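Beta-agarase B (Zobellia galactanivorans, PDB 4ATF) hydrolyses the beta-1,4 linkages between beta-D-galactose and 3,6-anhydro-alpha-L-galactose in agarose, cutting at random with retention of the anomeric configuration. Local coordinates at residues S158-K163 / N277-T282; N121-S126 / T265-P270. The protein carries 1 engineered substitution. All coordinates share one frame; numbering follows the deposited sequence.

Contact 1 and contact 2 are neighbours on one side of the agarase, with centres about 7 Å apart. Their segments alternate along the chain. They meet where Tyr279 N probably donates a hydrogen bond to Arg267 O over 2.9 Å. They also meet in plain packing, with Thr123 OG1 3.1 Å from Pro281 N. Contact 1 is nearer the bound agaro-oligosaccharide: the Phe160 side chain comes about 4 Å from both sugar types. The Arg267 side chain of contact 2 stays about 7 Å from them. The same two side chains lie about 9 Å and 8 Å from Asp143, the engineered residue at the probable proton-donor position.

Contact 1. Residues S158-K163 / N277-T282; sequences SYFSKK and NTYTPT
Tyr279 and Phe160 make the whole of this contact, one aromatic ring against another. Asn277 and Thr278 lead up to the tyrosine without touching residues 158-163. They are fastened locally: Asn277 OD1 is hydrogen-bonded to Ser272 OG, and Thr278 OG1 to Leu274 O. Tyr279 then directs its side chain at the short helix 158-161. Its CG lies beside the backbone N and opposite the carbonyl carbon (chi1 -55°), which carries the ring across to Phe160. The two rings form a T-shaped pair, with the edge of Phe160 turned to the face of Tyr279. Their centroids are 5.6 Å apart and their planes meet at 68°, so the T is tilted. The nearest atoms are Phe160 CE2 and Tyr279 CE2, at 4.0 Å. The contact is apolar and buried, and no hydrogen bond crosses it.

Beyond Tyr279, Thr280 OG1 is hydrogen-bonded to Asp263 OD2 and Pro281 O to Arg89 NH1. Thr282 is the N-cap of the next helix, 283-286.

The Phe160 ring is also packed from within its own segment. Tyr159 CD2 sits 3.7 Å above the plane of Phe160, over the ring centre. Lys163 NZ in turn lies 3.6 Å above the Tyr159 ring, and it donates to Tyr159 O at 2.8 Å, on a lone pair of that carbonyl. Glu189 gives this ammonium group a salt bridge. Tyr159, Phe160 and Tyr279 all belong to the glycan pocket, an aromatic-lined part of the agarose-binding cleft of this GH16 enzyme.

Contact 2. Residues N121-S126 / T265-P270; sequences NSTLAS and TWRSSP
Arg267 reaches from the short helix 265-268 to the backbone carbonyl of Thr123, and one hydrogen bond joins them. The site lies beside the substrate cleft of the GH16 beta-jelly roll, where an ST turn at Ser122 leads into strand 125-132. Arg267 NH2 donates to Thr123 O over 2.8 Å, with a nearly straight N-H...O angle of 163°. The nitrogen lies in the carbonyl plane, on a lone pair, with a C=O...N angle of 121°. The oxygen in turn sits at the edge of the guanidinium, near its plane.

Close carbon-to-polar-atom contacts flank the bond. Thr123 CB is 3.6 Å from Arg267 NH2. Arg267 CD passes equally close, 3.6 Å from Thr123 O. As modelled, the arginine chain is bent at chi3 (108°), an unusual value. The aliphatic part is steadied at its base, since Arg267 CG lies 3.8 Å above the Trp266 ring, over its centre. Both Thr123 and Arg267 are buried.

Further out, the guanidinium makes a cation-pi interaction with Phe160, and the Arg267 side chain also touches Tyr145 and His157. The guanidinium thus has a carbonyl and one ring, that of Phe160, as partners. Ala125 is tied by a backbone hydrogen bond to Glu262, a substrate-binding residue just ahead of helix 265-268.

Behind Thr123, the peptide that carries the accepting oxygen is held at its other end too: Ser122 OG, which is also hydrogen-bonded to Asn292 OD1, accepts from Leu124 N at 3.1 Å.

Contact 1. Residues S158-K163 / N277-T282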
ATOM      1  N   SER A 158      -8.889   4.007  18.092  1.00 13.42           N
ATOM      2  CA  SER A 158      -9.454   4.984  17.179  1.00 14.95           C
ATOM      3  C   SER A 158      -8.359   6.014  16.780  1.00 15.15           C
ATOM      4  O   SER A 158      -8.470   6.732  15.761  1.00 15.13           O
ATOM      5  CB  SER A 158     -10.759   5.603  17.785  1.00 14.62           C
ATOM      6  OG  SER A 158     -10.378   6.450  18.849  1.00 16.76           O
ATOM      7  N   TYR A 159      -7.258   6.063  17.538  1.00 15.08           N
ATOM      8  CA  TYR A 159      -6.111   6.874  17.065  1.00 15.02           C
ATOM      9  C   TYR A 159      -5.674   6.478  15.653  1.00 14.29           C
ATOM     10  O   TYR A 159      -5.346   7.352  14.804  1.00 13.45           O
ATOM     11  CB  TYR A 159      -4.930   6.722  18.004  1.00 15.73           C
ATOM     12  CG  TYR A 159      -3.748   7.569  17.563  1.00 18.83           C
ATOM     13  CD1 TYR A 159      -3.646   8.930  17.980  1.00 22.29           C
ATOM     14  CD2 TYR A 159      -2.743   7.041  16.742  1.00 19.88           C
ATOM     15  CE1 TYR A 159      -2.542   9.739  17.601  1.00 24.08           C
ATOM     16  CE2 TYR A 159      -1.643   7.844  16.341  1.00 23.88           C
ATOM     17  CZ  TYR A 159      -1.546   9.207  16.806  1.00 25.76           C
ATOM     18  OH  TYR A 159      -0.472  10.024  16.426  1.00 28.27           O
ATOM     19  N   PHE A 160      -5.638   5.169  15.422  1.00 11.89           N
ATOM     20  CA  PHE A 160      -5.380   4.610  14.096  1.00 12.00           C
ATOM     21  C   PHE A 160      -6.588   4.396  13.173  1.00 11.73           C
ATOM     22  O   PHE A 160      -6.450   4.550  11.917  1.00 12.94           O
ATOM     23  CB  PHE A 160      -4.639   3.282  14.284  1.00 10.76           C
ATOM     24  CG  PHE A 160      -3.236   3.482  14.792  1.00 13.96           C
ATOM     25  CD1 PHE A 160      -2.248   4.013  13.936  1.00 15.12           C
ATOM     26  CD2 PHE A 160      -2.908   3.241  16.140  1.00 16.10           C
ATOM     27  CE1 PHE A 160      -0.900   4.208  14.418  1.00 19.46           C
ATOM     28  CE2 PHE A 160      -1.561   3.467  16.627  1.00 16.33           C
ATOM     29  CZ  PHE A 160      -0.567   3.930  15.751  1.00 15.93           C
ATOM     30  N   SER A 161      -7.740   4.023  13.735  1.00 12.04           N
ATOM     31  CA  SER A 161      -8.913   3.632  12.880  1.00 12.83           C
ATOM     32  C   SER A 161      -9.387   4.849  12.039  1.00 12.93           C
ATOM     33  O   SER A 161     -10.044   4.682  11.007  1.00 13.57           O
ATOM     34  CB  SER A 161     -10.081   3.135  13.724  1.00 13.65           C
ATOM     35  OG  SER A 161     -10.727   4.231  14.293  1.00 15.37           O
ATOM     36  N   LYS A 162      -9.034   6.070  12.497  1.00 12.69           N
ATOM     37  CA  LYS A 162      -9.453   7.303  11.808  1.00 12.28           C
ATOM     38  C   LYS A 162      -8.335   7.873  10.927  1.00 12.49           C
ATOM     39  O   LYS A 162      -8.467   8.955  10.404  1.00 14.60           O
ATOM     40  CB  LYS A 162      -9.984   8.325  12.792  1.00 12.77           C
ATOM     41  CG  LYS A 162     -11.305   7.817  13.515  1.00 15.03           C
ATOM     42  CD  LYS A 162     -11.775   8.822  14.577  1.00 20.38           C
ATOM     43  CE  LYS A 162     -13.131   8.371  15.058  1.00 24.91           C
ATOM     44  NZ  LYS A 162     -13.536   9.049  16.290  1.00 26.84           N
ATOM     45  N   LYS A 163      -7.217   7.175  10.763  1.00 11.72           N
ATOM     46  CA  LYS A 163      -6.021   7.742   9.998  1.00 11.31           C
ATOM     47  C   LYS A 163      -5.641   6.869   8.816  1.00 11.62           C
ATOM     48  O   LYS A 163      -5.712   5.639   8.895  1.00 11.99           O
ATOM     49  CB  LYS A 163      -4.750   7.882  10.881  1.00 11.16           C
ATOM     50  CG  LYS A 163      -4.854   8.969  12.003  1.00 12.83           C
ATOM     51  CD  LYS A 163      -3.533   9.075  12.762  1.00 13.41           C
ATOM     52  CE  LYS A 163      -3.592  10.195  13.802  1.00 15.86           C
ATOM     53  NZ  LYS A 163      -4.788  10.111  14.726  1.00 15.77           N
ATOM     54  N   ASN A 277       1.674  -0.457  24.003  1.00 23.43           N
ATOM     55  CA  ASN A 277       1.944   0.114  22.678  1.00 23.03           C
ATOM     56  C   ASN A 277       2.098  -1.060  21.687  1.00 19.89           C
ATOM     57  O   ASN A 277       2.667  -0.877  20.591  1.00 17.64           O
ATOM     58  CB  ASN A 277       3.292   0.912  22.609  1.00 24.81           C
ATOM     59  CG  ASN A 277       3.301   2.161  23.466  0.80 31.28           C
ATOM     60  OD1 ASN A 277       4.247   2.383  24.215  0.80 37.46           O
ATOM     61  ND2 ASN A 277       2.256   2.972  23.369  0.80 34.20           N
ATOM     62  N   THR A 278       1.647  -2.257  22.108  1.00 17.29           N
ATOM     63  CA  THR A 278       1.782  -3.480  21.279  1.00 17.30           C
ATOM     64  C   THR A 278       0.473  -3.777  20.568  1.00 15.38           C
ATOM     65  O   THR A 278      -0.545  -4.072  21.215  1.00 14.97           O
ATOM     66  CB  THR A 278       2.206  -4.692  22.137  1.00 17.37           C
ATOM     67  OG1 THR A 278       3.459  -4.380  22.729  1.00 17.78           O
ATOM     68  CG2 THR A 278       2.378  -5.928  21.280  1.00 16.23           C
ATOM     69  N   TYR A 279       0.486  -3.606  19.261  1.00 14.29           N
ATOM     70  CA  TYR A 279      -0.777  -3.694  18.436  1.00 13.50           C
ATOM     71  C   TYR A 279      -0.645  -4.807  17.398  1.00 13.72           C
ATOM     72  O   TYR A 279      -0.124  -4.596  16.280  1.00 12.68           O
ATOM     73  CB  TYR A 279      -1.049  -2.386  17.698  1.00 13.19           C
ATOM     74  CG  TYR A 279      -1.113  -1.154  18.599  1.00 13.27           C
ATOM     75  CD1 TYR A 279      -2.240  -0.936  19.426  1.00 15.80           C
ATOM     76  CD2 TYR A 279      -0.092  -0.176  18.585  1.00 15.48           C
ATOM     77  CE1 TYR A 279      -2.343   0.195  20.240  1.00 16.92           C
ATOM     78  CE2 TYR A 279      -0.183   0.988  19.403  1.00 15.22           C
ATOM     79  CZ  TYR A 279      -1.328   1.153  20.222  1.00 18.88           C
ATOM     80  OH  TYR A 279      -1.507   2.261  21.063  1.00 21.23           O
ATOM     81  N   THR A 280      -1.161  -5.974  17.747  1.00 12.91           N
ATOM     82  CA  THR A 280      -1.084  -7.115  16.826  1.00 13.66           C
ATOM     83  C   THR A 280      -2.254  -8.078  17.222  1.00 13.74           C
ATOM     84  O   THR A 280      -2.660  -8.092  18.394  1.00 13.83           O
ATOM     85  CB  THR A 280       0.324  -7.819  16.963  1.00 14.26           C
ATOM     86  OG1 THR A 280       0.488  -8.834  15.956  1.00 14.15           O
ATOM     87  CG2 THR A 280       0.511  -8.402  18.411  1.00 14.12           C
ATOM     88  N   PRO A 281      -2.825  -8.827  16.242  1.00 13.21           N
ATOM     89  CA  PRO A 281      -4.031  -9.615  16.575  1.00 12.82           C
ATOM     90  C   PRO A 281      -3.754 -10.700  17.617  1.00 14.67           C
ATOM     91  O   PRO A 281      -2.695 -11.346  17.595  1.00 15.80           O
ATOM     92  CB  PRO A 281      -4.410 -10.275  15.240  1.00 12.81           C
ATOM     93  CG  PRO A 281      -3.774  -9.430  14.176  1.00 12.67           C
ATOM     94  CD  PRO A 281      -2.482  -8.904  14.806  1.00 11.33           C
ATOM     95  N   THR A 282      -4.658 -10.862  18.556  1.00 14.76           N
ATOM     96  CA  THR A 282      -4.609 -12.020  19.468  1.00 16.04           C
ATOM     97  C   THR A 282      -5.314 -13.197  18.749  1.00 16.74           C
ATOM     98  O   THR A 282      -5.968 -12.984  17.704  1.00 13.94           O
ATOM     99  CB  THR A 282      -5.404 -11.722  20.775  1.00 17.13           C
ATOM    100  OG1 THR A 282      -6.761 -11.464  20.410  1.00 17.00           O
ATOM    101  CG2 THR A 282      -4.825 -10.458  21.530  1.00 16.50           C
TER

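Contact 2. Residues N121-S126 / T265-P270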
ATOM      1  N   ASN A 121     -10.961  -4.215   9.836  1.00 11.93           N
ATOM      2  CA  ASN A 121     -11.157  -3.944  11.254  1.00 12.58           C
ATOM      3  C   ASN A 121     -10.155  -4.817  12.047  1.00 12.37           C
ATOM      4  O   ASN A 121     -10.556  -5.714  12.793  1.00 13.16           O
ATOM      5  CB  ASN A 121     -12.601  -4.302  11.637  1.00 12.76           C
ATOM      6  CG  ASN A 121     -12.952  -3.871  13.064  1.00 16.14           C
ATOM      7  OD1 ASN A 121     -12.177  -3.187  13.749  1.00 13.33           O
ATOM      8  ND2 ASN A 121     -14.108  -4.312  13.527  1.00 18.28           N
ATOM      9  N   SER A 122      -8.857  -4.563  11.824  1.00 11.26           N
ATOM     10  CA  SER A 122      -7.754  -5.298  12.420  1.00 11.86           C
ATOM     11  C   SER A 122      -6.559  -4.384  12.773  1.00 12.27           C
ATOM     12  O   SER A 122      -6.400  -3.236  12.204  1.00 11.85           O
ATOM     13  CB  SER A 122      -7.276  -6.303  11.339  1.00 12.71           C
ATOM     14  OG  SER A 122      -6.180  -7.118  11.805  1.00 15.26           O
ATOM     15  N   THR A 123      -5.650  -4.884  13.640  1.00 11.75           N
ATOM     16  CA  THR A 123      -4.446  -4.097  13.941  1.00 11.43           C
ATOM     17  C   THR A 123      -3.426  -4.325  12.868  1.00 11.43           C
ATOM     18  O   THR A 123      -2.444  -3.567  12.787  1.00 11.16           O
ATOM     19  CB  THR A 123      -3.792  -4.499  15.337  1.00 11.08           C
ATOM     20  OG1 THR A 123      -3.696  -5.931  15.422  0.80  9.13           O
ATOM     21  CG2 THR A 123      -4.689  -3.984  16.498  0.80  9.69           C
ATOM     22  N   LEU A 124      -3.683  -5.288  11.992  1.00 11.12           N
ATOM     23  CA  LEU A 124      -2.765  -5.499  10.850  1.00 10.25           C
ATOM     24  C   LEU A 124      -2.907  -4.379   9.841  1.00  9.79           C
ATOM     25  O   LEU A 124      -3.981  -3.771   9.771  1.00 10.75           O
ATOM     26  CB  LEU A 124      -3.150  -6.785  10.106  1.00 10.59           C
ATOM     27  CG  LEU A 124      -2.904  -8.086  10.895  1.00  9.07           C
ATOM     28  CD1 LEU A 124      -3.394  -9.229   9.935  1.00 11.13           C
ATOM     29  CD2 LEU A 124      -1.499  -8.281  11.334  1.00  9.50           C
ATOM     30  N   ALA A 125      -1.842  -4.084   9.091  1.00  9.37           N
ATOM     31  CA  ALA A 125      -1.902  -3.080   8.002  1.00  9.85           C
ATOM     32  C   ALA A 125      -2.664  -3.575   6.791  1.00 10.20           C
ATOM     33  O   ALA A 125      -2.539  -4.758   6.449  1.00 12.09           O
ATOM     34  CB  ALA A 125      -0.442  -2.615   7.559  0.70  8.29           C
ATOM     35  N   SER A 126      -3.456  -2.695   6.171  1.00  9.95           N
ATOM     36  CA  SER A 126      -4.112  -2.904   4.856  1.00 10.37           C
ATOM     37  C   SER A 126      -3.377  -2.035   3.854  1.00 10.25           C
ATOM     38  O   SER A 126      -3.355  -0.824   4.028  1.00  9.77           O
ATOM     39  CB  SER A 126      -5.565  -2.427   4.946  1.00 10.87           C
ATOM     40  OG  SER A 126      -6.295  -3.175   5.908  1.00 11.79           O
ATOM     41  N   THR A 265       7.015  -4.791  12.630  1.00 16.58           N
ATOM     42  CA  THR A 265       7.779  -4.866  13.894  1.00 18.08           C
ATOM     43  C   THR A 265       7.520  -3.686  14.864  1.00 17.10           C
ATOM     44  O   THR A 265       7.409  -3.857  16.084  1.00 17.44           O
ATOM     45  CB  THR A 265       9.312  -5.000  13.650  1.00 18.96           C
ATOM     46  OG1 THR A 265       9.524  -6.117  12.792  1.00 21.79           O
ATOM     47  CG2 THR A 265      10.061  -5.280  15.008  1.00 20.87           C
ATOM     48  N   TRP A 266       7.380  -2.480  14.345  1.00 16.68           N
ATOM     49  CA  TRP A 266       7.183  -1.344  15.274  1.00 17.16           C
ATOM     50  C   TRP A 266       5.836  -1.447  16.054  1.00 16.75           C
ATOM     51  O   TRP A 266       5.659  -0.748  17.075  1.00 16.90           O
ATOM     52  CB  TRP A 266       7.282   0.005  14.527  1.00 16.44           C
ATOM     53  CG  TRP A 266       6.143   0.360  13.569  1.00 16.17           C
ATOM     54  CD1 TRP A 266       5.989  -0.070  12.290  1.00 19.83           C
ATOM     55  CD2 TRP A 266       5.009   1.214  13.836  1.00 19.48           C
ATOM     56  NE1 TRP A 266       4.803   0.452  11.720  1.00 18.52           N
ATOM     57  CE2 TRP A 266       4.209   1.262  12.641  1.00 18.31           C
ATOM     58  CE3 TRP A 266       4.603   1.959  14.945  1.00 22.84           C
ATOM     59  CZ2 TRP A 266       3.058   2.014  12.532  1.00 19.33           C
ATOM     60  CZ3 TRP A 266       3.414   2.725  14.842  1.00 24.24           C
ATOM     61  CH2 TRP A 266       2.653   2.741  13.636  1.00 22.17           C
ATOM     62  N   ARG A 267       4.926  -2.316  15.549  1.00 15.95           N
ATOM     63  CA  ARG A 267       3.571  -2.540  16.122  1.00 15.99           C
ATOM     64  C   ARG A 267       3.593  -3.782  16.997  0.90 15.75           C
ATOM     65  O   ARG A 267       3.138  -3.708  18.130  1.00 15.42           O
ATOM     66  CB  ARG A 267       2.461  -2.725  15.033  0.90 15.44           C
ATOM     67  CG  ARG A 267       2.168  -1.602  13.983  0.90 17.95           C
ATOM     68  CD  ARG A 267       0.719  -1.913  13.356  0.90 21.19           C
ATOM     69  NE  ARG A 267       0.146  -0.879  14.010  0.90 19.72           N
ATOM     70  CZ  ARG A 267      -1.023  -0.626  14.512  0.90 16.41           C
ATOM     71  NH1 ARG A 267      -0.944   0.578  15.015  0.90 15.80           N
ATOM     72  NH2 ARG A 267      -2.177  -1.348  14.503  0.90 11.53           N
ATOM     73  N   SER A 268       4.080  -4.922  16.491  1.00 16.85           N
ATOM     74  CA  SER A 268       4.131  -6.186  17.332  1.00 16.35           C
ATOM     75  C   SER A 268       5.280  -6.297  18.328  1.00 17.69           C
ATOM     76  O   SER A 268       5.177  -7.031  19.323  1.00 15.62           O
ATOM     77  CB  SER A 268       4.085  -7.447  16.440  1.00 16.74           C
ATOM     78  OG  SER A 268       5.183  -7.467  15.525  1.00 16.00           O
ATOM     79  N   SER A 269       6.382  -5.590  18.081  1.00 19.15           N
ATOM     80  CA  SER A 269       7.511  -5.561  19.053  1.00 21.34           C
ATOM     81  C   SER A 269       7.934  -4.116  19.234  1.00 21.77           C
ATOM     82  O   SER A 269       9.032  -3.775  18.795  1.00 23.34           O
ATOM     83  CB  SER A 269       8.748  -6.277  18.497  1.00 22.62           C
ATOM     84  OG  SER A 269       8.493  -7.650  18.405  1.00 25.38           O
ATOM     85  N   PRO A 270       7.089  -3.277  19.825  0.80 20.97           N
ATOM     86  CA  PRO A 270       7.416  -1.860  19.922  0.80 22.07           C
ATOM     87  C   PRO A 270       8.703  -1.580  20.699  0.80 23.27           C
ATOM     88  O   PRO A 270       9.030  -2.302  21.656  0.80 22.91           O
ATOM     89  CB  PRO A 270       6.235  -1.300  20.684  0.80 20.89           C
ATOM     90  CG  PRO A 270       5.805  -2.451  21.518  0.80 19.34           C
ATOM     91  CD  PRO A 270       5.883  -3.595  20.597  0.80 20.80           C
TER